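Local atomic coordinates of pngf-ii (Elizabethkingia meningoseptica, PDB entry 4R4X), a protein that probably cleaves the amide bond that joins N-linked glycans to asparagine in glycoproteins and glycopeptides, as a peptide:N-glycosidase of the PNGase F type. Residues A[188-193]-A[344-349]; A[223-228]-A[338-343]; A[229-234]-A[367-372]; A[297-302]-A[330-335]; A[377-382]-A[533-538]. All coordinates share one frame; numbering follows the deposited sequence. Where two conformers were deposited one is given.

Interaction 1: A[188-193]-A[344-349]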
# COMPACT_ATOMS: atom_id res chain seq x y z
N ILE A 188 1.70 6.46 6.63
CA ILE A 188 0.94 6.83 7.81
C ILE A 188 0.80 5.62 8.74
O ILE A 188 -0.06 4.76 8.50
CB ILE A 188 -0.46 7.33 7.43
CG1 ILE A 188 -0.38 8.45 6.37
CG2 ILE A 188 -1.21 7.78 8.67
CD1 ILE A 188 0.18 9.75 6.90
N PRO A 189 1.59 5.58 9.82
CA PRO A 189 1.49 4.46 10.76
C PRO A 189 0.19 4.52 11.53
O PRO A 189 -0.25 5.62 11.92
CB PRO A 189 2.70 4.66 11.70
CG PRO A 189 3.41 5.89 11.26
CD PRO A 189 2.54 6.62 10.28
N VAL A 190 -0.43 3.37 11.73
CA VAL A 190 -1.64 3.29 12.53
C VAL A 190 -1.44 2.35 13.71
O VAL A 190 -1.47 2.81 14.85
CB VAL A 190 -2.86 2.85 11.69
CG1 VAL A 190 -4.13 2.92 12.53
CG2 VAL A 190 -3.00 3.73 10.47
N PHE A 191 -1.24 1.05 13.45
CA PHE A 191 -1.05 0.05 14.52
C PHE A 191 0.21 -0.76 14.27
O PHE A 191 0.56 -1.07 13.12
CB PHE A 191 -2.24 -0.92 14.67
CG PHE A 191 -3.55 -0.26 14.96
CD1 PHE A 191 -3.73 0.55 16.07
CD2 PHE A 191 -4.65 -0.47 14.13
CE1 PHE A 191 -4.94 1.15 16.33
CE2 PHE A 191 -5.85 0.15 14.37
CZ PHE A 191 -6.01 0.96 15.48
N GLU A 192 0.89 -1.11 15.36
CA GLU A 192 2.06 -1.99 15.30
C GLU A 192 1.96 -3.07 16.37
O GLU A 192 1.87 -2.75 17.55
CB GLU A 192 3.35 -1.18 15.49
CG GLU A 192 4.59 -2.03 15.32
CD GLU A 192 5.86 -1.20 15.10
OE1 GLU A 192 6.79 -1.72 14.44
OE2 GLU A 192 5.91 -0.03 15.56
N ASN A 193 1.95 -4.33 15.94
CA ASN A 193 1.79 -5.48 16.80
C ASN A 193 0.72 -5.29 17.89
O ASN A 193 0.99 -5.50 19.05
CB ASN A 193 3.15 -5.83 17.43
CG ASN A 193 4.23 -6.09 16.37
OD1 ASN A 193 3.96 -6.69 15.32
ND2 ASN A 193 5.44 -5.63 16.63
N ILE A 344 -8.84 11.59 11.02
CA ILE A 344 -9.86 10.53 10.85
C ILE A 344 -9.83 9.58 12.02
O ILE A 344 -8.77 9.39 12.64
CB ILE A 344 -9.62 9.74 9.55
CG1 ILE A 344 -8.32 8.91 9.62
CG2 ILE A 344 -9.61 10.69 8.38
CD1 ILE A 344 -8.01 8.09 8.38
N LEU A 345 -10.99 9.02 12.34
CA LEU A 345 -11.07 7.87 13.22
C LEU A 345 -10.95 6.62 12.35
O LEU A 345 -11.83 6.35 11.51
CB LEU A 345 -12.41 7.84 13.96
CG LEU A 345 -12.63 8.97 14.97
CD1 LEU A 345 -14.11 9.07 15.35
CD2 LEU A 345 -11.80 8.72 16.22
N ILE A 346 -9.88 5.85 12.58
CA ILE A 346 -9.56 4.64 11.82
C ILE A 346 -9.40 3.44 12.76
O ILE A 346 -8.80 3.55 13.84
CB ILE A 346 -8.33 4.82 10.90
CG1 ILE A 346 -7.96 3.51 10.17
CG2 ILE A 346 -7.11 5.31 11.69
CD1 ILE A 346 -7.09 3.73 8.96
N GLY A 347 -10.00 2.32 12.38
CA GLY A 347 -10.02 1.15 13.25
C GLY A 347 -9.85 -0.17 12.54
O GLY A 347 -9.88 -0.26 11.32
N ALA A 348 -9.65 -1.19 13.35
CA ALA A 348 -9.59 -2.54 12.84
C ALA A 348 -10.47 -3.40 13.74
O ALA A 348 -10.54 -3.16 14.94
CB ALA A 348 -8.16 -3.03 12.85
N PHE A 349 -11.18 -4.34 13.12
CA PHE A 349 -12.08 -5.27 13.79
C PHE A 349 -11.71 -6.67 13.36
O PHE A 349 -11.51 -6.92 12.18
CB PHE A 349 -13.53 -4.97 13.40
CG PHE A 349 -14.51 -6.09 13.66
CD1 PHE A 349 -14.93 -6.41 14.95
CD2 PHE A 349 -15.08 -6.79 12.60
CE1 PHE A 349 -15.85 -7.43 15.16
CE2 PHE A 349 -16.01 -7.79 12.80
CZ PHE A 349 -16.40 -8.11 14.08
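Val-190 and Ile-346 meet where residues 188-193 and 344-349 pack most closely, CG1 of Val-190 lying 3.9 Å from CG2 of Ile-346, with the two branched side chains set obliquely to each other. CG1 of Val-190 stands anti to the backbone N (chi1 -174°), and this same methyl also lies over the centre of the Phe-191 ring, 3.7 Å above its plane. Phe-191 makes its own contacts with the far rim of the ring: CZ is 4.1 Å from O of Ile-346, and CE2 is 4.2 Å from CB of Ala-348. The carbonyl carbon of Gly-347 lies at the ring edge, near its plane. No hydrogen bond joins the segments; the strand axes pass 8.5 Å apart at 47°, which is the geometry of two sheets stacked in a beta sandwich and not of neighbours in one sheet. This fits the jelly-roll architecture of the PNGase F family. Val-190 and Phe-191 both face Leu-362 in a classic beta bulge, and both of these consecutive residues start their side chains toward strand 343-350. The looser side looks the other way: Pro-189 and Glu-192 are exposed, and the chain turns a corner at Glu-192 and Asn-193, drawing away from the second sheet. There Asn-193 N is held by the hydroxyl of Ser-361.

Interaction 2: A[223-228]-A[338-343]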
# COMPACT_ATOMS: atom_id res chain seq x y z
N ILE A 223 -4.35 12.86 8.42
CA ILE A 223 -4.03 12.60 7.03
C ILE A 223 -3.74 13.92 6.35
O ILE A 223 -4.57 14.83 6.41
CB ILE A 223 -5.23 11.96 6.30
CG1 ILE A 223 -5.73 10.73 7.08
CG2 ILE A 223 -4.88 11.61 4.85
CD1 ILE A 223 -4.69 9.64 7.21
N PRO A 224 -2.58 14.03 5.68
CA PRO A 224 -2.27 15.28 4.99
C PRO A 224 -3.21 15.50 3.83
O PRO A 224 -3.97 14.59 3.44
CB PRO A 224 -0.84 15.06 4.50
CG PRO A 224 -0.73 13.60 4.32
CD PRO A 224 -1.50 13.03 5.49
N GLU A 225 -3.17 16.71 3.26
CA GLU A 225 -3.88 16.95 2.03
C GLU A 225 -3.30 16.01 0.97
O GLU A 225 -2.09 15.89 0.84
CB GLU A 225 -3.73 18.39 1.55
CG GLU A 225 -4.46 18.66 0.24
CD GLU A 225 -4.25 20.08 -0.29
OE1 GLU A 225 -4.71 20.37 -1.43
OE2 GLU A 225 -3.63 20.89 0.42
N ILE A 226 -4.17 15.32 0.24
CA ILE A 226 -3.69 14.50 -0.83
C ILE A 226 -4.39 14.95 -2.13
O ILE A 226 -5.61 14.90 -2.27
CB ILE A 226 -3.74 12.98 -0.48
CG1 ILE A 226 -4.78 12.23 -1.25
CG2 ILE A 226 -3.98 12.71 1.00
CD1 ILE A 226 -4.22 11.61 -2.49
N LYS A 227 -3.57 15.42 -3.07
CA LYS A 227 -4.06 15.99 -4.33
C LYS A 227 -4.63 14.92 -5.25
O LYS A 227 -4.19 13.77 -5.23
CB LYS A 227 -2.90 16.68 -5.05
CG LYS A 227 -2.25 17.85 -4.29
CD LYS A 227 -2.77 19.19 -4.79
CE LYS A 227 -2.01 20.37 -4.20
NZ LYS A 227 -2.80 21.01 -3.12
N GLN A 228 -5.61 15.30 -6.07
CA GLN A 228 -6.09 14.45 -7.14
C GLN A 228 -4.89 13.97 -7.97
O GLN A 228 -4.06 14.76 -8.39
CB GLN A 228 -7.11 15.20 -8.04
CG GLN A 228 -7.42 14.55 -9.40
CD GLN A 228 -8.10 13.18 -9.33
OE1 GLN A 228 -8.89 12.92 -8.42
NE2 GLN A 228 -7.78 12.29 -10.29
N GLN A 338 -12.74 11.42 1.08
CA GLN A 338 -13.14 11.21 2.46
C GLN A 338 -11.93 11.25 3.40
O GLN A 338 -12.09 11.50 4.58
CB GLN A 338 -13.89 9.87 2.58
CG GLN A 338 -14.48 9.52 3.94
CD GLN A 338 -15.62 10.43 4.36
OE1 GLN A 338 -15.71 10.84 5.52
NE2 GLN A 338 -16.50 10.75 3.43
N LEU A 339 -10.72 11.02 2.88
CA LEU A 339 -9.50 10.96 3.71
C LEU A 339 -8.68 12.23 3.73
O LEU A 339 -8.06 12.55 4.75
CB LEU A 339 -8.60 9.83 3.23
CG LEU A 339 -9.15 8.40 3.32
CD1 LEU A 339 -8.33 7.49 2.42
CD2 LEU A 339 -9.12 7.92 4.75
N SER A 340 -8.64 12.95 2.61
CA SER A 340 -7.68 14.03 2.41
C SER A 340 -7.82 15.12 3.48
O SER A 340 -8.93 15.61 3.74
CB SER A 340 -7.87 14.66 1.02
OG SER A 340 -6.83 15.58 0.75
N GLY A 341 -6.70 15.45 4.11
CA GLY A 341 -6.61 16.61 4.99
C GLY A 341 -7.47 16.55 6.24
O GLY A 341 -7.86 17.59 6.76
N LYS A 342 -7.81 15.36 6.70
CA LYS A 342 -8.68 15.18 7.84
C LYS A 342 -7.97 14.46 8.95
O LYS A 342 -7.09 13.62 8.71
CB LYS A 342 -9.89 14.32 7.49
CG LYS A 342 -10.87 14.95 6.53
CD LYS A 342 -12.22 14.29 6.70
CE LYS A 342 -13.30 15.10 6.01
NZ LYS A 342 -13.49 14.65 4.62
N GLU A 343 -8.39 14.75 10.17
CA GLU A 343 -8.08 13.88 11.29
C GLU A 343 -9.20 12.83 11.31
O GLU A 343 -10.38 13.15 11.54
CB GLU A 343 -8.00 14.67 12.61
CG GLU A 343 -7.61 13.79 13.79
CD GLU A 343 -7.29 14.60 15.04
OE1 GLU A 343 -7.95 15.63 15.29
OE2 GLU A 343 -6.37 14.18 15.77
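Ser-340 turns its hydroxyl to the backbone of Ile-226, and Ile-223 lays its branched side chain against the carbonyl of Leu-339; these two orientations carry the contact between residues 223-228 and 338-343. OG of Ser-340 stands anti to its own backbone N (chi1 -172°) and accepts the N-H of Ile-226 over 2.7 Å in a nearly straight bond, 177° at the hydrogen. The CG carbon of Glu-225 passes 3.9 Å from the same OG, while the carboxylate beyond it forms a salt bridge with Lys-227 of its own segment. Around Ile-223 the meeting is carbon against oxygen: both CB and CG2 lie 3.3 Å from O of Leu-339. The type II turn Leu-339 to Lys-342 starts on the last residue of helix 336-339, with Ser-340 the first to leave helical angles and Gly-341 at positive phi. The turn presents its backbone to the loop following strand 216-222. Ile-223 N donates to O of Lys-342 at 2.9 Å, and Gly-341 N donates to O of Pro-224, also at 2.9 Å. Main-chain groups and a single hydroxyl thus supply all three clear hydrogen bonds, so the fit of loop to turn is set largely by backbone conformation, with the Glu-225 and Lys-227 charges paired at its exposed margin.

Interaction 3: A[229-234]-A[367-372]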
# COMPACT_ATOMS: atom_id res chain seq x y z
N GLY A 229 -4.82 12.67 -8.18
CA GLY A 229 -3.74 12.06 -8.95
C GLY A 229 -2.91 11.11 -8.09
O GLY A 229 -2.37 10.11 -8.59
N ASN A 230 -2.80 11.42 -6.81
CA ASN A 230 -2.03 10.56 -5.90
C ASN A 230 -2.78 9.25 -5.65
O ASN A 230 -4.02 9.21 -5.68
CB ASN A 230 -1.84 11.25 -4.56
CG ASN A 230 -0.82 12.38 -4.56
OD1 ASN A 230 -0.62 12.96 -3.50
ND2 ASN A 230 -0.19 12.69 -5.68
N THR A 231 -2.05 8.18 -5.38
CA THR A 231 -2.71 6.93 -5.04
C THR A 231 -2.54 6.64 -3.56
O THR A 231 -1.61 7.16 -2.89
CB THR A 231 -2.21 5.76 -5.90
OG1 THR A 231 -0.79 5.63 -5.79
CG2 THR A 231 -2.58 5.96 -7.34
N ILE A 232 -3.46 5.83 -3.05
CA ILE A 232 -3.54 5.52 -1.62
C ILE A 232 -3.81 4.03 -1.42
O ILE A 232 -4.71 3.46 -2.05
CB ILE A 232 -4.68 6.27 -0.92
CG1 ILE A 232 -4.75 7.75 -1.31
CG2 ILE A 232 -4.50 6.16 0.58
CD1 ILE A 232 -6.06 8.40 -0.94
N PHE A 233 -3.02 3.43 -0.54
CA PHE A 233 -3.14 2.02 -0.23
C PHE A 233 -3.18 1.85 1.29
O PHE A 233 -2.64 2.67 2.05
CB PHE A 233 -1.93 1.23 -0.76
CG PHE A 233 -1.89 1.07 -2.25
CD1 PHE A 233 -1.54 2.12 -3.06
CD2 PHE A 233 -2.15 -0.17 -2.84
CE1 PHE A 233 -1.49 1.96 -4.44
CE2 PHE A 233 -2.11 -0.34 -4.23
CZ PHE A 233 -1.78 0.74 -5.02
N VAL A 234 -3.83 0.77 1.73
CA VAL A 234 -3.86 0.40 3.12
C VAL A 234 -3.30 -0.99 3.22
O VAL A 234 -3.67 -1.86 2.43
CB VAL A 234 -5.29 0.47 3.71
CG1 VAL A 234 -6.29 -0.38 2.91
CG2 VAL A 234 -5.28 0.06 5.17
N HIS A 367 1.08 7.84 -2.39
CA HIS A 367 2.09 7.82 -3.43
C HIS A 367 1.87 8.98 -4.41
O HIS A 367 0.73 9.23 -4.81
CB HIS A 367 2.07 6.46 -4.13
CG HIS A 367 2.24 5.32 -3.18
ND1 HIS A 367 3.47 4.78 -2.86
CD2 HIS A 367 1.33 4.68 -2.40
CE1 HIS A 367 3.31 3.83 -1.96
NE2 HIS A 367 2.03 3.77 -1.65
N PRO A 368 2.97 9.69 -4.77
CA PRO A 368 2.97 10.95 -5.53
C PRO A 368 2.71 10.76 -7.03
O PRO A 368 3.45 11.26 -7.88
CB PRO A 368 4.40 11.49 -5.29
CG PRO A 368 5.22 10.26 -5.14
CD PRO A 368 4.35 9.32 -4.35
N ASP A 369 1.65 10.05 -7.35
CA ASP A 369 1.29 9.77 -8.71
C ASP A 369 0.48 10.94 -9.31
O ASP A 369 0.11 11.86 -8.60
CB ASP A 369 0.44 8.49 -8.73
CG ASP A 369 1.24 7.26 -8.46
OD1 ASP A 369 2.42 7.23 -8.91
OD2 ASP A 369 0.71 6.31 -7.83
N GLN A 370 0.19 10.84 -10.60
CA GLN A 370 -0.69 11.79 -11.29
C GLN A 370 -1.66 10.96 -12.14
O GLN A 370 -1.84 11.21 -13.33
CB GLN A 370 0.12 12.78 -12.13
CG GLN A 370 1.23 13.53 -11.36
CD GLN A 370 2.31 14.17 -12.25
OE1 GLN A 370 2.71 13.63 -13.28
NE2 GLN A 370 2.81 15.32 -11.81
N GLN A 371 -2.29 9.96 -11.53
CA GLN A 371 -3.18 9.05 -12.25
C GLN A 371 -4.48 9.74 -12.68
O GLN A 371 -5.01 10.59 -11.96
CB GLN A 371 -3.50 7.79 -11.41
CG GLN A 371 -4.30 8.03 -10.16
CD GLN A 371 -5.81 8.17 -10.39
OE1 GLN A 371 -6.37 7.64 -11.34
NE2 GLN A 371 -6.46 8.86 -9.49
N LYS A 372 -4.99 9.33 -13.84
CA LYS A 372 -6.13 9.97 -14.50
C LYS A 372 -7.27 8.97 -14.71
O LYS A 372 -8.13 9.17 -15.55
CB LYS A 372 -5.68 10.51 -15.85
CG LYS A 372 -4.56 11.55 -15.77
CD LYS A 372 -5.02 12.77 -15.00
CE LYS A 372 -4.35 14.06 -15.47
NZ LYS A 372 -2.98 14.15 -14.88
O HOH W 1 -6.04 10.39 -7.01
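Thr-231 and His-367 form an antiparallel hydrogen-bonded beta pair, with Thr-231 N to His-367 O at 3.0 Å and His-367 N to Thr-231 O at 2.8 Å. It lies where strands 231-240 and 358-367 of one sandwich sheet come together. Beyond it Pro-368 centres an inverse gamma turn, in which His-367 O takes a second donor, Asp-369 N. The segments then stay together through Gln-371 N, which donates to O of Gly-229. Gly-229 has phi 117°, where a CB would jam against the carbonyl O of Gln-228 and crowd Gln-370. Asn-230 ND2 reaches 3.1 Å across to O of Asp-369, which lies in the plane of its amide. Phe-233 and His-367 rings stand at 90°, while NE2 of His-367 bonds the hydroxyl of Ser-365. One water links Gly-229 N, Asn-230 O and NE2 of Gln-371, whose OE1 accepts from Val-374 N and Ile-373 N. OG1 of Thr-231 donates to OD2 of Asp-369 on the anti side of the carboxylate, over 2.6 Å.

Interaction 4: A[297-302]-A[330-335]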
# COMPACT_ATOMS: atom_id res chain seq x y z
N ILE A 297 -17.39 3.39 6.91
CA ILE A 297 -16.82 2.97 5.63
C ILE A 297 -15.78 1.89 5.87
O ILE A 297 -14.84 2.08 6.69
CB ILE A 297 -16.21 4.16 4.91
CG1 ILE A 297 -17.35 5.08 4.44
CG2 ILE A 297 -15.32 3.78 3.71
CD1 ILE A 297 -16.87 6.36 3.84
N GLU A 298 -15.94 0.79 5.15
CA GLU A 298 -14.94 -0.29 5.12
C GLU A 298 -13.80 0.04 4.16
O GLU A 298 -14.01 0.08 2.93
CB GLU A 298 -15.57 -1.61 4.65
CG GLU A 298 -16.72 -2.04 5.48
CD GLU A 298 -17.36 -3.33 4.99
OE1 GLU A 298 -17.63 -3.46 3.78
OE2 GLU A 298 -17.60 -4.20 5.84
N LEU A 299 -12.62 0.34 4.67
CA LEU A 299 -11.46 0.49 3.77
C LEU A 299 -11.11 -0.84 3.11
O LEU A 299 -10.81 -0.87 1.92
CB LEU A 299 -10.22 1.00 4.51
CG LEU A 299 -10.30 2.35 5.21
CD1 LEU A 299 -8.89 2.77 5.65
CD2 LEU A 299 -10.90 3.41 4.27
N MSE A 300 -11.18 -1.92 3.88
CA MSE A 300 -10.75 -3.26 3.44
C MSE A 300 -11.52 -4.28 4.24
O MSE A 300 -11.47 -4.26 5.46
CB MSE A 300 -9.24 -3.47 3.70
CG MSE A 300 -8.74 -4.89 3.40
SE MSE A 300 -7.19 -5.41 4.52
CE MSE A 300 -6.19 -3.71 4.51
N ARG A 301 -12.24 -5.18 3.56
CA ARG A 301 -12.89 -6.31 4.18
C ARG A 301 -11.98 -7.52 3.95
O ARG A 301 -11.56 -7.77 2.80
CB ARG A 301 -14.29 -6.55 3.58
CG ARG A 301 -14.96 -7.87 3.99
CD ARG A 301 -16.10 -7.75 4.98
NE ARG A 301 -17.11 -6.76 4.61
CZ ARG A 301 -18.22 -6.95 3.88
NH1 ARG A 301 -18.53 -8.13 3.36
NH2 ARG A 301 -19.01 -5.90 3.63
N PHE A 302 -11.64 -8.22 5.03
CA PHE A 302 -10.71 -9.34 4.95
C PHE A 302 -11.17 -10.45 5.87
O PHE A 302 -11.99 -10.25 6.79
CB PHE A 302 -9.25 -8.93 5.27
CG PHE A 302 -9.02 -8.51 6.71
CD1 PHE A 302 -9.31 -7.21 7.14
CD2 PHE A 302 -8.48 -9.41 7.63
CE1 PHE A 302 -9.11 -6.83 8.46
CE2 PHE A 302 -8.27 -9.03 8.96
CZ PHE A 302 -8.58 -7.75 9.38
N GLN A 330 -4.82 -3.22 0.09
CA GLN A 330 -5.85 -2.75 -0.83
C GLN A 330 -5.61 -1.30 -1.29
O GLN A 330 -5.27 -0.42 -0.49
CB GLN A 330 -7.21 -2.82 -0.16
CG GLN A 330 -8.35 -2.39 -1.10
CD GLN A 330 -9.69 -2.95 -0.73
OE1 GLN A 330 -10.74 -2.26 -0.78
NE2 GLN A 330 -9.70 -4.18 -0.37
N ASP A 331 -5.80 -1.09 -2.58
CA ASP A 331 -5.81 0.24 -3.21
C ASP A 331 -7.11 0.90 -2.80
O ASP A 331 -8.18 0.36 -3.03
CB ASP A 331 -5.73 0.02 -4.71
CG ASP A 331 -5.70 1.32 -5.53
OD1 ASP A 331 -5.97 2.42 -4.99
OD2 ASP A 331 -5.42 1.19 -6.74
N ILE A 332 -7.03 2.06 -2.17
CA ILE A 332 -8.22 2.79 -1.74
C ILE A 332 -8.25 4.22 -2.32
O ILE A 332 -8.85 5.12 -1.72
CB ILE A 332 -8.32 2.84 -0.20
CG1 ILE A 332 -7.00 3.29 0.44
CG2 ILE A 332 -8.71 1.49 0.37
CD1 ILE A 332 -7.17 3.61 1.92
N THR A 333 -7.67 4.40 -3.49
CA THR A 333 -7.50 5.72 -4.16
C THR A 333 -8.82 6.47 -4.32
O THR A 333 -8.88 7.68 -4.09
CB THR A 333 -6.77 5.54 -5.52
OG1 THR A 333 -5.46 5.02 -5.28
CG2 THR A 333 -6.68 6.85 -6.31
N GLU A 334 -9.89 5.73 -4.62
CA GLU A 334 -11.22 6.32 -4.73
C GLU A 334 -11.82 6.94 -3.43
O GLU A 334 -12.80 7.69 -3.50
CB GLU A 334 -12.22 5.30 -5.36
CG GLU A 334 -12.83 4.27 -4.41
CD GLU A 334 -11.95 3.06 -4.12
OE1 GLU A 334 -10.72 3.11 -4.35
OE2 GLU A 334 -12.49 2.03 -3.65
N LEU A 335 -11.26 6.62 -2.27
CA LEU A 335 -11.74 7.21 -1.01
C LEU A 335 -10.97 8.47 -0.60
O LEU A 335 -11.21 9.03 0.48
CB LEU A 335 -11.70 6.17 0.12
CG LEU A 335 -12.53 4.91 -0.14
CD1 LEU A 335 -12.33 3.88 0.96
CD2 LEU A 335 -14.00 5.29 -0.28
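Leucine and isoleucine methyls of residues 297-302 and 330-335 make a buried apolar contact between strand 297-303 of one sheet and the turn that follows strand 326-331 of the other, Leu-299 meeting Leu-335 and Ile-332. CD2 of Leu-299 is 3.6 Å from CD1 of Leu-335, and the other branch, CD1, is 4.2 Å from CD1 of Ile-332. CD1 of Leu-335 is shared, since CG2 of Ile-297 lies 4.1 Å from it; these two side chains pass one another running opposite ways. CG2 of Ile-332 also comes within 3.5 Å of O of Leu-299. Arg-301 grips Glu-298 side-on with NE and NH2, a salt bridge whose glutamate is also bonded by Ser-531 and Thr-386. Each segment carries a local irregularity: Leu-299 and Met-300 (a selenomethionine) form a classic beta bulge facing Val-251, and Asp-331 OD1 accepts from Thr-333 N in an Asx turn leading into the 3-10 turn 333-335, within a sandwich typical of the jelly-roll PNGase F fold.

Interaction 5: A[377-382]-A[533-538]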
# COMPACT_ATOMS: atom_id res chain seq x y z
N ASN A 377 -14.67 12.97 -7.13
CA ASN A 377 -14.35 13.94 -6.09
C ASN A 377 -15.41 13.97 -5.00
O ASN A 377 -15.42 14.87 -4.16
CB ASN A 377 -14.14 15.35 -6.66
CG ASN A 377 -15.31 15.82 -7.51
OD1 ASN A 377 -16.40 15.27 -7.42
ND2 ASN A 377 -15.08 16.83 -8.32
N PHE A 378 -16.27 12.95 -5.02
CA PHE A 378 -17.42 12.82 -4.15
C PHE A 378 -17.48 11.40 -3.62
O PHE A 378 -17.30 10.45 -4.38
CB PHE A 378 -18.69 13.14 -4.94
CG PHE A 378 -19.97 12.99 -4.15
CD1 PHE A 378 -20.64 11.79 -4.10
CD2 PHE A 378 -20.52 14.09 -3.47
CE1 PHE A 378 -21.83 11.65 -3.39
CE2 PHE A 378 -21.70 13.95 -2.75
CZ PHE A 378 -22.36 12.73 -2.73
N VAL A 379 -17.72 11.28 -2.32
CA VAL A 379 -17.88 10.01 -1.59
C VAL A 379 -19.00 10.18 -0.57
O VAL A 379 -18.97 11.11 0.22
CB VAL A 379 -16.59 9.64 -0.84
CG1 VAL A 379 -16.79 8.40 0.01
CG2 VAL A 379 -15.44 9.42 -1.81
N LEU A 380 -20.01 9.29 -0.63
CA LEU A 380 -21.11 9.27 0.34
C LEU A 380 -21.40 7.83 0.76
O LEU A 380 -21.85 7.03 -0.07
CB LEU A 380 -22.39 9.82 -0.28
CG LEU A 380 -23.59 9.93 0.67
CD1 LEU A 380 -23.32 10.92 1.77
CD2 LEU A 380 -24.86 10.32 -0.08
N PRO A 381 -21.15 7.50 2.04
CA PRO A 381 -21.49 6.17 2.56
C PRO A 381 -23.00 6.04 2.71
O PRO A 381 -23.60 6.85 3.40
CB PRO A 381 -20.83 6.14 3.94
CG PRO A 381 -20.71 7.57 4.35
CD PRO A 381 -20.54 8.36 3.07
N VAL A 382 -23.61 5.05 2.06
CA VAL A 382 -25.07 4.94 2.02
C VAL A 382 -25.59 3.80 2.88
O VAL A 382 -26.62 3.94 3.52
CB VAL A 382 -25.62 4.86 0.58
CG1 VAL A 382 -25.44 6.20 -0.11
CG2 VAL A 382 -24.93 3.79 -0.23
N VAL A 533 -20.80 2.46 -0.86
CA VAL A 533 -20.39 3.83 -0.86
C VAL A 533 -20.65 4.39 -2.25
O VAL A 533 -20.25 3.80 -3.25
CB VAL A 533 -18.89 3.94 -0.51
CG1 VAL A 533 -18.42 5.37 -0.60
CG2 VAL A 533 -18.67 3.42 0.90
N LEU A 534 -21.34 5.52 -2.31
CA LEU A 534 -21.60 6.20 -3.57
C LEU A 534 -20.42 7.08 -3.97
O LEU A 534 -19.95 7.87 -3.18
CB LEU A 534 -22.87 7.03 -3.46
CG LEU A 534 -23.26 7.82 -4.71
CD1 LEU A 534 -23.60 6.88 -5.84
CD2 LEU A 534 -24.46 8.72 -4.41
N LEU A 535 -19.95 6.92 -5.20
CA LEU A 535 -18.84 7.67 -5.74
C LEU A 535 -19.35 8.42 -6.96
O LEU A 535 -20.30 8.00 -7.60
CB LEU A 535 -17.72 6.75 -6.20
CG LEU A 535 -17.30 5.65 -5.21
CD1 LEU A 535 -16.39 4.67 -5.92
CD2 LEU A 535 -16.61 6.22 -4.00
N GLY A 536 -18.75 9.56 -7.23
CA GLY A 536 -19.08 10.29 -8.44
C GLY A 536 -18.24 11.54 -8.62
O GLY A 536 -17.46 11.92 -7.74
N GLN A 537 -18.43 12.19 -9.75
CA GLN A 537 -17.67 13.40 -10.05
C GLN A 537 -18.62 14.56 -10.18
O GLN A 537 -19.49 14.57 -11.07
CB GLN A 537 -16.86 13.21 -11.33
CG GLN A 537 -16.02 14.43 -11.64
CD GLN A 537 -15.33 14.34 -12.98
OE1 GLN A 537 -15.50 13.38 -13.73
NE2 GLN A 537 -14.57 15.36 -13.30
N GLU A 538 -18.49 15.51 -9.26
CA GLU A 538 -19.23 16.77 -9.32
C GLU A 538 -18.43 17.71 -10.21
O GLU A 538 -17.25 17.91 -9.96
CB GLU A 538 -19.36 17.37 -7.92
CG GLU A 538 -20.39 16.67 -7.06
CD GLU A 538 -20.47 17.20 -5.64
OE1 GLU A 538 -19.52 17.88 -5.21
OE2 GLU A 538 -21.47 16.91 -4.94
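Val-379 and Val-533 touch in the apolar centre, their CG1 methyls only 3.5 Å apart, a tight fit for two methyl carbons. Strands 378-382 and 533-537 run antiparallel, at 161°, as neighbours in the large sheet, where 378-384 is an edge strand within the chain. Val-379 lies on one face with Pro-381, Val-533 and Leu-535; its CG2 runs beside CD2 of Leu-535 at 4.1 Å, the two side chains aligned side by side. Pro-381 and Val-533 also pack on Ile-297. On the opposite face Phe-378, Leu-380 and Leu-534 gather, CE1 of Phe-378 being 4.1 Å from CD2 of Leu-534; Phe-378 and Leu-534 pack on Leu-412, and Leu-534 also on Phe-410, of strand 406-412 in another sheet. Leu-380 and Leu-534 form the firm backbone pair, bonded both ways, with Leu-534 N to O of Leu-380 at 2.7 Å. Toward the N-terminal end of 377-382 the ladder weakens: Asn-377 and Phe-378 both face Gly-536 in a classic beta bulge, their N-H groups share its carbonyl O in two weak bonds, and Gly-536 N to O of Phe-378 is weak too. At the bulge the side chain of Asn-377 adds two bonds to the backbone of Glu-538. OD1 accepts from Glu-538 N at 2.8 Å, on a lone pair, and ND2 donates to O of Glu-538 at 2.9 Å, almost straight at 178°.

Overall arrangement
Following the chain, interaction 1 opens at 188-193 and closes at 344-349, joining the two sheets of the first sandwich. Interaction 2, from 223-228 to 338-343, is nested inside it and touches it through packing of Ile-223 on Ile-344. Interaction 3 starts at 229-234 but closes only at 367-372, so it crosses both. Interaction 4, 297-302 with 330-335, closes the shortest loop and is nested within all three; its second segment lies beside 229-234 in the same sheet, with probable backbone hydrogen bonds. Interaction 5 follows in series, 377-382 with 533-538, and packs on interaction 4 through Ile-297 and Glu-334, adding strand 378-384 as the edge of the large sheet beside strand 527-537.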